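DNA excision repair protein ERCC-6-like (Homo sapiens, PDB 5JNO) acts as a tension sensor that associates with stretched, catenated DNA until it is resolved in anaphase, and is an ATP-dependent DNA translocase. Local coordinates at residues H11-V16 / I41-V47. Numbering follows the deposited sequence.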
loop_
_atom_site.group_PDB
_atom_site.type_symbol
_atom_site.label_atom_id
_atom_site.label_comp_id
_atom_site.label_asym_id
_atom_site.label_seq_id
_atom_site.Cartn_x
_atom_site.Cartn_y
_atom_site.Cartn_z
ATOM N N HIS B 11 1.273 -3.924 10.755
ATOM C CA HIS B 11 1.617 -5.346 10.796
ATOM C C HIS B 11 2.003 -5.873 9.419
ATOM O O HIS B 11 3.030 -6.548 9.285
ATOM C CB HIS B 11 0.448 -6.162 11.344
ATOM C CG HIS B 11 0.295 -6.058 12.824
ATOM N ND1 HIS B 11 1.323 -6.353 13.696
ATOM C CD2 HIS B 11 -0.762 -5.710 13.589
ATOM C CE1 HIS B 11 0.908 -6.175 14.936
ATOM N NE2 HIS B 11 -0.351 -5.774 14.897
ATOM N N TYR B 12 1.197 -5.537 8.406
ATOM C CA TYR B 12 1.513 -5.854 7.025
ATOM C C TYR B 12 2.912 -5.379 6.646
ATOM O O TYR B 12 3.746 -6.184 6.175
ATOM C CB TYR B 12 0.488 -5.300 6.068
ATOM C CG TYR B 12 0.868 -5.475 4.618
ATOM C CD1 TYR B 12 0.569 -6.664 3.927
ATOM C CD2 TYR B 12 1.545 -4.474 3.927
ATOM C CE1 TYR B 12 0.941 -6.844 2.591
ATOM C CE2 TYR B 12 1.927 -4.650 2.593
ATOM C CZ TYR B 12 1.620 -5.846 1.933
ATOM O OH TYR B 12 1.994 -6.008 0.624
ATOM N N LEU B 13 3.187 -4.108 6.898
ATOM C CA LEU B 13 4.471 -3.539 6.528
ATOM C C LEU B 13 5.671 -4.128 7.295
ATOM O O LEU B 13 6.742 -4.275 6.727
ATOM C CB LEU B 13 4.460 -2.014 6.638
ATOM C CG LEU B 13 3.563 -1.275 5.617
ATOM C CD1 LEU B 13 3.214 0.137 6.099
ATOM C CD2 LEU B 13 4.224 -1.176 4.260
ATOM N N ARG B 14 5.512 -4.429 8.569
ATOM C CA ARG B 14 6.608 -4.989 9.359
ATOM C C ARG B 14 6.883 -6.420 8.837
ATOM O O ARG B 14 8.034 -6.789 8.652
ATOM C CB ARG B 14 6.254 -4.976 10.863
ATOM C CG ARG B 14 7.228 -5.674 11.821
ATOM C CD ARG B 14 6.677 -5.696 13.255
ATOM N NE ARG B 14 6.505 -4.333 13.808
ATOM C CZ ARG B 14 5.347 -3.669 14.010
ATOM N NH1 ARG B 14 4.146 -4.212 13.739
ATOM N NH2 ARG B 14 5.389 -2.419 14.507
ATOM N N TYR B 15 5.816 -7.180 8.573
ATOM C CA TYR B 15 5.922 -8.533 8.022
ATOM C C TYR B 15 6.673 -8.574 6.711
ATOM O O TYR B 15 7.577 -9.391 6.560
ATOM C CB TYR B 15 4.552 -9.205 7.854
ATOM C CG TYR B 15 3.847 -9.525 9.157
ATOM C CD1 TYR B 15 4.560 -9.850 10.323
ATOM C CD2 TYR B 15 2.452 -9.534 9.223
ATOM C CE1 TYR B 15 3.905 -10.163 11.505
ATOM C CE2 TYR B 15 1.787 -9.812 10.408
ATOM C CZ TYR B 15 2.518 -10.130 11.536
ATOM O OH TYR B 15 1.866 -10.438 12.693
ATOM N N VAL B 16 6.344 -7.685 5.784
ATOM C CA VAL B 16 7.059 -7.626 4.505
ATOM C C VAL B 16 8.505 -7.213 4.713
ATOM O O VAL B 16 9.385 -7.807 4.103
ATOM C CB VAL B 16 6.378 -6.678 3.476
ATOM C CG1 VAL B 16 7.232 -6.438 2.232
ATOM C CG2 VAL B 16 5.040 -7.262 3.073
ATOM N N ILE B 41 -3.385 -10.322 5.678
ATOM C CA ILE B 41 -3.885 -8.967 5.930
ATOM C C ILE B 41 -4.242 -8.276 4.615
ATOM O O ILE B 41 -5.319 -7.703 4.493
ATOM C CB ILE B 41 -2.843 -8.121 6.702
ATOM C CG1 ILE B 41 -2.515 -8.787 8.045
ATOM C CG2 ILE B 41 -3.342 -6.683 6.897
ATOM C CD1 ILE B 41 -1.319 -8.217 8.764
ATOM N N PHE B 42 -3.346 -8.326 3.633
ATOM C CA PHE B 42 -3.479 -7.507 2.418
ATOM C C PHE B 42 -2.892 -8.269 1.227
ATOM O O PHE B 42 -1.747 -8.038 0.826
ATOM C CB PHE B 42 -2.764 -6.160 2.635
ATOM C CG PHE B 42 -3.005 -5.110 1.565
ATOM C CD1 PHE B 42 -3.650 -5.384 0.350
ATOM C CD2 PHE B 42 -2.538 -3.812 1.782
ATOM C CE1 PHE B 42 -3.845 -4.397 -0.598
ATOM C CE2 PHE B 42 -2.739 -2.806 0.836
ATOM C CZ PHE B 42 -3.391 -3.105 -0.356
ATOM N N PRO B 43 -3.695 -9.172 0.642
ATOM C CA PRO B 43 -3.139 -9.991 -0.440
ATOM C C PRO B 43 -2.816 -9.134 -1.671
ATOM O O PRO B 43 -3.567 -8.211 -1.962
ATOM C CB PRO B 43 -4.267 -11.006 -0.732
ATOM C CG PRO B 43 -5.516 -10.402 -0.169
ATOM C CD PRO B 43 -5.083 -9.554 0.986
ATOM N N ASN B 44 -1.703 -9.413 -2.345
ATOM C CA ASN B 44 -1.347 -8.727 -3.591
ATOM C C ASN B 44 -0.327 -9.514 -4.389
ATOM O O ASN B 44 0.495 -10.217 -3.817
ATOM C CB ASN B 44 -0.814 -7.297 -3.337
ATOM C CG ASN B 44 0.448 -7.270 -2.469
ATOM O OD1 ASN B 44 0.373 -7.373 -1.240
ATOM N ND2 ASN B 44 1.605 -7.109 -3.102
ATOM N N GLU B 45 -0.383 -9.350 -5.703
ATOM C CA GLU B 45 0.498 -10.003 -6.650
ATOM C C GLU B 45 1.953 -10.094 -6.189
ATOM O O GLU B 45 2.546 -11.169 -6.277
ATOM C CB GLU B 45 0.404 -9.295 -8.020
ATOM C CG GLU B 45 1.447 -9.660 -9.082
ATOM C CD GLU B 45 1.659 -11.163 -9.272
ATOM O OE1 GLU B 45 0.804 -11.975 -8.856
ATOM O OE2 GLU B 45 2.703 -11.546 -9.842
ATOM N N LYS B 46 2.520 -8.991 -5.699
ATOM C CA LYS B 46 3.941 -8.973 -5.340
ATOM C C LYS B 46 4.302 -9.919 -4.184
ATOM O O LYS B 46 5.323 -10.591 -4.259
ATOM C CB LYS B 46 4.441 -7.547 -5.074
ATOM C CG LYS B 46 4.490 -6.663 -6.329
ATOM C CD LYS B 46 5.299 -7.280 -7.478
ATOM C CE LYS B 46 5.670 -6.255 -8.542
ATOM N NZ LYS B 46 6.841 -5.422 -8.152
ATOM N N VAL B 47 3.445 -10.001 -3.167
ATOM C CA VAL B 47 3.660 -10.871 -2.032
ATOM C C VAL B 47 3.398 -12.323 -2.420
ATOM O O VAL B 47 4.243 -13.176 -2.165
ATOM C CB VAL B 47 2.796 -10.472 -0.824
ATOM C CG1 VAL B 47 2.622 -11.627 0.167
ATOM C CG2 VAL B 47 3.421 -9.275 -0.135
#
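The hydroxyl of Y12 lies beside the side chain of N44 and 3.6 Å from V47 CG2, and it is hydrogen-bonded to a polar side chain of another protein's chain. Y12 reaches this point because its CG is anti to the backbone N (chi1 173°), which sends the ring from helix 6-25 across to the chain that follows helix 28-41. There F42 lies over one face of the phenol, its CB 3.6 Å from Y12 CD1 and its carbonyl O 3.4 Å from Y12 CE1, while the two rings meet obliquely with their planes 43° apart. On the opposite face V16 CG2 sits 3.9 Å above the ring plane, offset toward the rim, and meets V47 CG2 at 4.1 Å. I41 CD1 fits against Y12 N and H11 CB and touches the edge of the Y15 ring, 3.9 Å from CE2. A38 packs on Y12 and V16, so the phenol joins helix 6-25 to helix 28-41 and the turn into helix 45-48, within the TPR 1 repeat of this N-terminal, non-helicase piece. The contact is thus a mostly apolar packing round a buried ring; with F42 in a cation-pi contact to a basic side chain of the other protein's chain, the ring pair lies at that interface.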